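Local coordinates for protein pectate lyase 1 (Juniperus ashei, PDB 1PXZ) that has low calcium-dependent pectate lyase activity, cleaving (1->4)-alpha-D-galacturonan by elimination, and is the major allergen of mountain cedar pollen, at residues Leu237-Trp248 with Thr260-Pro271. Sequence-based numbering, arbitrary orientation.
Sequences LVHVANNNYDPW and TILSEGNSFTAP
V240 O is gripped by two donors arriving from opposite faces of its carbonyl plane: the backbone N of E264 at 2.9 Å and ND2 of N266 at 2.8 Å, the latter well above that plane. With CG of N266 anti to the carbonyl carbon (chi1 -64°), its amide sits between V240 O and N243 N and reaches both: ND2 also donates to S263 OG, while OD1 accepts the N-H of N243 at 2.9 Å. Both amide ends thus tie together two stacked turns. This is the asparagine ladder of a parallel beta-helix: N243 and N266 occupy equivalent places in successive coils, their side chains alongside each other with nearly parallel amides. On either side of the turn, strands 237-241 and 244-245 pair in parallel with 260-264 and 267-269. Beyond the turn, the Y245 and F268 side chains run side by side, their ring planes 34° apart, CE1 of F268 3.4 Å from CE1 of Y245 over one tyrosine face. W248 takes CD of P271 over its indole face, 3.8 Å from the five-membered-ring centroid. On the face bearing L237 and L262, H239 NE2 donates to E264 OE1 at 3.0 Å, on the anti side, 21° out of the carboxylate plane. Around the contact, F222 stacks with Y245, whose OH bonds to M230 O; D301 holds S263 OG, K276 O takes W248 NE1, and Y321 holds H239 ND1. H239 and T318 at OE1 and R300 at OE2 would probably favour the charged form of the buried E264 carboxylate, while the N266 amide takes up N243 N at the turn and adds a second donor to V240 O, which already pairs with E264 N.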
ATOM      1  N   LEU A 237       2.701  12.978   6.726  1.00  7.22           N
ATOM      2  CA  LEU A 237       3.294  12.214   7.818  1.00  7.29           C
ATOM      3  C   LEU A 237       3.277  10.733   7.500  1.00 13.34           C
ATOM      4  O   LEU A 237       2.203  10.225   7.146  1.00 11.43           O
ATOM      5  CB  LEU A 237       2.453  12.457   9.079  1.00 13.85           C
ATOM      6  CG  LEU A 237       2.634  11.615  10.329  1.00 18.97           C
ATOM      7  CD1 LEU A 237       4.038  11.773  10.882  1.00 23.01           C
ATOM      8  CD2 LEU A 237       1.610  12.020  11.386  1.00 22.47           C
ATOM      9  N   VAL A 238       4.423  10.066   7.623  1.00 10.44           N
ATOM     10  CA  VAL A 238       4.408   8.622   7.401  1.00  8.05           C
ATOM     11  C   VAL A 238       5.077   7.913   8.576  1.00  7.87           C
ATOM     12  O   VAL A 238       6.222   8.248   8.884  1.00 10.89           O
ATOM     13  CB  VAL A 238       5.144   8.184   6.122  1.00 14.60           C
ATOM     14  CG1 VAL A 238       4.813   6.711   5.862  1.00  4.46           C
ATOM     15  CG2 VAL A 238       4.785   9.037   4.930  1.00 24.18           C
ATOM     16  N   HIS A 239       4.383   6.967   9.176  1.00  6.57           N
ATOM     17  CA  HIS A 239       4.946   6.106  10.205  1.00 12.19           C
ATOM     18  C   HIS A 239       5.429   4.802   9.564  1.00 10.56           C
ATOM     19  O   HIS A 239       4.609   4.032   9.061  1.00  9.33           O
ATOM     20  CB  HIS A 239       3.920   5.849  11.311  1.00  7.40           C
ATOM     21  CG  HIS A 239       4.424   5.071  12.478  1.00  8.68           C
ATOM     22  ND1 HIS A 239       3.661   4.182  13.187  1.00  8.01           N
ATOM     23  CD2 HIS A 239       5.671   5.076  13.040  1.00  7.10           C
ATOM     24  CE1 HIS A 239       4.389   3.645  14.156  1.00 12.69           C
ATOM     25  NE2 HIS A 239       5.613   4.175  14.093  1.00  8.73           N
ATOM     26  N   VAL A 240       6.727   4.577   9.565  1.00  6.43           N
ATOM     27  CA  VAL A 240       7.316   3.381   8.937  1.00  5.63           C
ATOM     28  C   VAL A 240       7.762   2.423  10.026  1.00 12.05           C
ATOM     29  O   VAL A 240       8.807   2.663  10.635  1.00 11.58           O
ATOM     30  CB  VAL A 240       8.483   3.759   8.014  1.00  5.82           C
ATOM     31  CG1 VAL A 240       9.039   2.534   7.277  1.00 10.37           C
ATOM     32  CG2 VAL A 240       8.062   4.787   6.967  1.00  6.83           C
ATOM     33  N   ALA A 241       6.987   1.360  10.297  1.00  6.22           N
ATOM     34  CA  ALA A 241       7.217   0.568  11.497  1.00  5.97           C
ATOM     35  C   ALA A 241       7.351  -0.933  11.293  1.00  9.51           C
ATOM     36  O   ALA A 241       6.482  -1.529  10.647  1.00  8.79           O
ATOM     37  CB  ALA A 241       6.024   0.795  12.445  1.00  8.68           C
ATOM     38  N   ASN A 242       8.369  -1.578  11.842  1.00  7.43           N
ATOM     39  CA  ASN A 242       8.545  -3.026  11.819  1.00  5.64           C
ATOM     40  C   ASN A 242       8.442  -3.611  10.403  1.00  9.07           C
ATOM     41  O   ASN A 242       7.805  -4.642  10.172  1.00  8.89           O
ATOM     42  CB  ASN A 242       7.531  -3.685  12.739  1.00  7.83           C
ATOM     43  CG  ASN A 242       8.006  -3.656  14.183  1.00 16.22           C
ATOM     44  OD1 ASN A 242       9.181  -3.456  14.516  1.00 15.52           O
ATOM     45  ND2 ASN A 242       7.046  -3.881  15.049  1.00  6.48           N
ATOM     46  N   ASN A 243       9.113  -2.929   9.468  1.00  7.68           N
ATOM     47  CA  ASN A 243       9.269  -3.494   8.127  1.00  8.77           C
ATOM     48  C   ASN A 243      10.655  -4.115   7.967  1.00 12.22           C
ATOM     49  O   ASN A 243      11.563  -3.726   8.696  1.00 10.20           O
ATOM     50  CB  ASN A 243       9.105  -2.411   7.069  1.00  9.29           C
ATOM     51  CG  ASN A 243       7.872  -1.547   7.235  1.00 13.70           C
ATOM     52  OD1 ASN A 243       7.872  -0.459   7.821  1.00 11.75           O
ATOM     53  ND2 ASN A 243       6.789  -2.060   6.663  1.00  4.50           N
ATOM     54  N   ASN A 244      10.828  -5.032   7.024  1.00  4.83           N
ATOM     55  CA  ASN A 244      12.115  -5.703   6.795  1.00  4.94           C
ATOM     56  C   ASN A 244      12.671  -5.334   5.437  1.00  9.04           C
ATOM     57  O   ASN A 244      11.981  -5.494   4.417  1.00 11.38           O
ATOM     58  CB  ASN A 244      11.890  -7.213   6.913  1.00  7.49           C
ATOM     59  CG  ASN A 244      13.148  -8.027   7.088  1.00 13.44           C
ATOM     60  OD1 ASN A 244      14.125  -7.566   7.681  1.00 15.42           O
ATOM     61  ND2 ASN A 244      13.167  -9.255   6.581  1.00 14.56           N
ATOM     62  N   TYR A 245      13.899  -4.819   5.349  1.00  4.47           N
ATOM     63  CA  TYR A 245      14.429  -4.344   4.088  1.00  4.99           C
ATOM     64  C   TYR A 245      15.635  -5.186   3.642  1.00 11.55           C
ATOM     65  O   TYR A 245      16.629  -5.238   4.362  1.00  9.66           O
ATOM     66  CB  TYR A 245      14.875  -2.878   4.150  1.00  9.06           C
ATOM     67  CG  TYR A 245      13.814  -1.821   4.335  1.00  5.88           C
ATOM     68  CD1 TYR A 245      13.258  -1.653   5.617  1.00  7.62           C
ATOM     69  CD2 TYR A 245      13.370  -1.009   3.306  1.00  5.85           C
ATOM     70  CE1 TYR A 245      12.287  -0.690   5.815  1.00  5.16           C
ATOM     71  CE2 TYR A 245      12.396  -0.030   3.494  1.00  6.02           C
ATOM     72  CZ  TYR A 245      11.870   0.100   4.772  1.00  9.94           C
ATOM     73  OH  TYR A 245      10.893   1.050   5.011  1.00  7.89           O
ATOM     74  N   ASP A 246      15.534  -5.794   2.470  1.00  8.07           N
ATOM     75  CA  ASP A 246      16.649  -6.343   1.717  1.00  8.32           C
ATOM     76  C   ASP A 246      17.451  -5.213   1.082  1.00  8.32           C
ATOM     77  O   ASP A 246      16.977  -4.090   1.055  1.00  8.95           O
ATOM     78  CB  ASP A 246      16.161  -7.262   0.584  1.00  5.82           C
ATOM     79  CG  ASP A 246      15.582  -8.558   1.104  1.00 10.12           C
ATOM     80  OD1 ASP A 246      16.248  -9.214   1.951  1.00 11.85           O
ATOM     81  OD2 ASP A 246      14.465  -8.954   0.679  1.00 13.71           O
ATOM     82  N   PRO A 247      18.658  -5.464   0.584  1.00  9.00           N
ATOM     83  CA  PRO A 247      19.413  -4.424  -0.110  1.00 10.80           C
ATOM     84  C   PRO A 247      18.631  -3.756  -1.238  1.00 16.03           C
ATOM     85  O   PRO A 247      18.157  -4.450  -2.133  1.00 11.62           O
ATOM     86  CB  PRO A 247      20.627  -5.197  -0.669  1.00 14.52           C
ATOM     87  CG  PRO A 247      20.815  -6.319   0.313  1.00 13.71           C
ATOM     88  CD  PRO A 247      19.411  -6.728   0.726  1.00  9.66           C
ATOM     89  N   TRP A 248      18.546  -2.433  -1.157  1.00 11.23           N
ATOM     90  CA  TRP A 248      17.932  -1.509  -2.087  1.00  9.54           C
ATOM     91  C   TRP A 248      18.918  -1.194  -3.211  1.00 11.82           C
ATOM     92  O   TRP A 248      20.043  -1.713  -3.140  1.00 15.33           O
ATOM     93  CB  TRP A 248      17.530  -0.192  -1.409  1.00 10.52           C
ATOM     94  CG  TRP A 248      18.601   0.392  -0.516  1.00 10.89           C
ATOM     95  CD1 TRP A 248      19.568   1.286  -0.847  1.00 12.02           C
ATOM     96  CD2 TRP A 248      18.783   0.094   0.874  1.00  7.94           C
ATOM     97  NE1 TRP A 248      20.370   1.582   0.250  1.00  7.60           N
ATOM     98  CE2 TRP A 248      19.891   0.854   1.311  1.00  8.97           C
ATOM     99  CE3 TRP A 248      18.116  -0.739   1.778  1.00 10.01           C
ATOM    100  CZ2 TRP A 248      20.347   0.801   2.627  1.00  7.11           C
ATOM    101  CZ3 TRP A 248      18.569  -0.792   3.096  1.00 12.36           C
ATOM    102  CH2 TRP A 248      19.674  -0.020   3.488  1.00 10.53           C
ATOM    103  N   THR A 260       7.237  14.441   7.265  1.00 10.96           N
ATOM    104  CA  THR A 260       7.580  13.900   8.565  1.00  8.78           C
ATOM    105  C   THR A 260       7.643  12.383   8.434  1.00 15.84           C
ATOM    106  O   THR A 260       6.653  11.746   8.098  1.00 12.13           O
ATOM    107  CB  THR A 260       6.553  14.314   9.647  1.00 12.70           C
ATOM    108  OG1 THR A 260       6.603  15.752   9.691  1.00 13.25           O
ATOM    109  CG2 THR A 260       6.926  13.763  11.013  1.00 11.74           C
ATOM    110  N   ILE A 261       8.808  11.829   8.695  1.00 10.13           N
ATOM    111  CA  ILE A 261       9.041  10.401   8.575  1.00  6.79           C
ATOM    112  C   ILE A 261       9.493   9.827   9.905  1.00 12.19           C
ATOM    113  O   ILE A 261      10.554  10.170  10.400  1.00 12.28           O
ATOM    114  CB  ILE A 261      10.077  10.098   7.461  1.00  8.31           C
ATOM    115  CG1 ILE A 261       9.615  10.658   6.120  1.00  8.74           C
ATOM    116  CG2 ILE A 261      10.359   8.603   7.459  1.00  8.31           C
ATOM    117  CD1 ILE A 261      10.582  10.539   4.954  1.00 11.79           C
ATOM    118  N   LEU A 262       8.659   8.957  10.463  1.00  9.79           N
ATOM    119  CA  LEU A 262       8.897   8.296  11.726  1.00  3.67           C
ATOM    120  C   LEU A 262       9.211   6.827  11.481  1.00  7.69           C
ATOM    121  O   LEU A 262       8.324   5.991  11.331  1.00  8.90           O
ATOM    122  CB  LEU A 262       7.715   8.494  12.677  1.00  6.98           C
ATOM    123  CG  LEU A 262       7.262   9.968  12.808  1.00  9.83           C
ATOM    124  CD1 LEU A 262       6.152  10.084  13.843  1.00 11.47           C
ATOM    125  CD2 LEU A 262       8.431  10.880  13.170  1.00 12.60           C
ATOM    126  N   SER A 263      10.523   6.560  11.432  1.00  6.95           N
ATOM    127  CA  SER A 263      11.024   5.206  11.239  1.00  9.78           C
ATOM    128  C   SER A 263      11.212   4.531  12.594  1.00 11.03           C
ATOM    129  O   SER A 263      11.964   5.041  13.418  1.00 11.29           O
ATOM    130  CB  SER A 263      12.343   5.248  10.461  1.00  8.82           C
ATOM    131  OG  SER A 263      12.943   3.957  10.444  1.00 10.03           O
ATOM    132  N   GLU A 264      10.522   3.416  12.836  1.00  6.12           N
ATOM    133  CA  GLU A 264      10.609   2.741  14.129  1.00  5.50           C
ATOM    134  C   GLU A 264      10.656   1.237  13.990  1.00 10.69           C
ATOM    135  O   GLU A 264       9.761   0.656  13.356  1.00 10.76           O
ATOM    136  CB  GLU A 264       9.371   3.178  14.924  1.00 11.27           C
ATOM    137  CG  GLU A 264       9.284   2.645  16.339  1.00 16.23           C
ATOM    138  CD  GLU A 264       8.134   3.240  17.133  1.00 21.32           C
ATOM    139  OE1 GLU A 264       7.255   3.921  16.550  1.00 14.03           O
ATOM    140  OE2 GLU A 264       8.138   2.992  18.365  1.00 17.83           O
ATOM    141  N   GLY A 265      11.669   0.586  14.542  1.00  6.50           N
ATOM    142  CA  GLY A 265      11.706  -0.862  14.560  1.00  7.34           C
ATOM    143  C   GLY A 265      11.848  -1.503  13.197  1.00 10.75           C
ATOM    144  O   GLY A 265      11.445  -2.671  13.013  1.00 10.91           O
ATOM    145  N   ASN A 266      12.424  -0.824  12.220  1.00  7.10           N
ATOM    146  CA  ASN A 266      12.704  -1.423  10.911  1.00  6.65           C
ATOM    147  C   ASN A 266      14.021  -2.181  10.927  1.00 16.02           C
ATOM    148  O   ASN A 266      14.857  -1.907  11.797  1.00 10.34           O
ATOM    149  CB  ASN A 266      12.745  -0.313   9.852  1.00  6.89           C
ATOM    150  CG  ASN A 266      11.384   0.353   9.737  1.00  7.48           C
ATOM    151  OD1 ASN A 266      10.418  -0.335   9.382  1.00  9.18           O
ATOM    152  ND2 ASN A 266      11.304   1.642  10.021  1.00  4.86           N
ATOM    153  N   SER A 267      14.227  -3.099   9.990  1.00  7.57           N
ATOM    154  CA  SER A 267      15.535  -3.752   9.873  1.00  7.77           C
ATOM    155  C   SER A 267      16.054  -3.479   8.462  1.00 18.39           C
ATOM    156  O   SER A 267      15.391  -3.799   7.466  1.00  8.91           O
ATOM    157  CB  SER A 267      15.437  -5.240  10.161  1.00 11.24           C
ATOM    158  OG  SER A 267      16.674  -5.904   9.889  1.00 11.89           O
ATOM    159  N   PHE A 268      17.225  -2.849   8.372  1.00  9.56           N
ATOM    160  CA  PHE A 268      17.745  -2.407   7.086  1.00  6.91           C
ATOM    161  C   PHE A 268      19.043  -3.155   6.785  1.00 13.80           C
ATOM    162  O   PHE A 268      19.985  -3.029   7.576  1.00 11.34           O
ATOM    163  CB  PHE A 268      18.006  -0.905   7.089  1.00 11.98           C
ATOM    164  CG  PHE A 268      16.878   0.052   7.421  1.00  9.62           C
ATOM    165  CD1 PHE A 268      15.897   0.365   6.482  1.00  7.73           C
ATOM    166  CD2 PHE A 268      16.799   0.648   8.681  1.00  8.34           C
ATOM    167  CE1 PHE A 268      14.884   1.254   6.823  1.00  7.84           C
ATOM    168  CE2 PHE A 268      15.793   1.539   9.016  1.00  8.93           C
ATOM    169  CZ  PHE A 268      14.824   1.862   8.071  1.00  8.20           C
ATOM    170  N   THR A 269      19.088  -3.902   5.695  1.00 13.76           N
ATOM    171  CA  THR A 269      20.324  -4.564   5.249  1.00  7.88           C
ATOM    172  C   THR A 269      20.858  -3.837   4.032  1.00  8.02           C
ATOM    173  O   THR A 269      20.248  -3.845   2.957  1.00 13.09           O
ATOM    174  CB  THR A 269      20.063  -6.053   4.954  1.00  8.34           C
ATOM    175  OG1 THR A 269      19.627  -6.685   6.161  1.00 12.21           O
ATOM    176  CG2 THR A 269      21.350  -6.726   4.493  1.00 15.03           C
ATOM    177  N   ALA A 270      21.984  -3.139   4.129  1.00  8.97           N
ATOM    178  CA  ALA A 270      22.535  -2.331   3.045  1.00 13.46           C
ATOM    179  C   ALA A 270      23.178  -3.168   1.941  1.00  5.67           C
ATOM    180  O   ALA A 270      23.643  -4.281   2.197  1.00 10.39           O
ATOM    181  CB  ALA A 270      23.604  -1.334   3.536  1.00 10.82           C
ATOM    182  N   PRO A 271      23.195  -2.631   0.720  1.00  7.24           N
ATOM    183  CA  PRO A 271      23.966  -3.273  -0.356  1.00 11.07           C
ATOM    184  C   PRO A 271      25.453  -3.156  -0.018  1.00 15.46           C
ATOM    185  O   PRO A 271      25.810  -2.511   0.971  1.00 12.10           O
ATOM    186  CB  PRO A 271      23.699  -2.451  -1.602  1.00 16.18           C
ATOM    187  CG  PRO A 271      22.741  -1.395  -1.221  1.00 15.53           C
ATOM    188  CD  PRO A 271      22.514  -1.422   0.266  1.00  7.30           C
TER
HETATM  189  O   HOH W   1      17.031  -6.421   6.989  1.00 20.83           O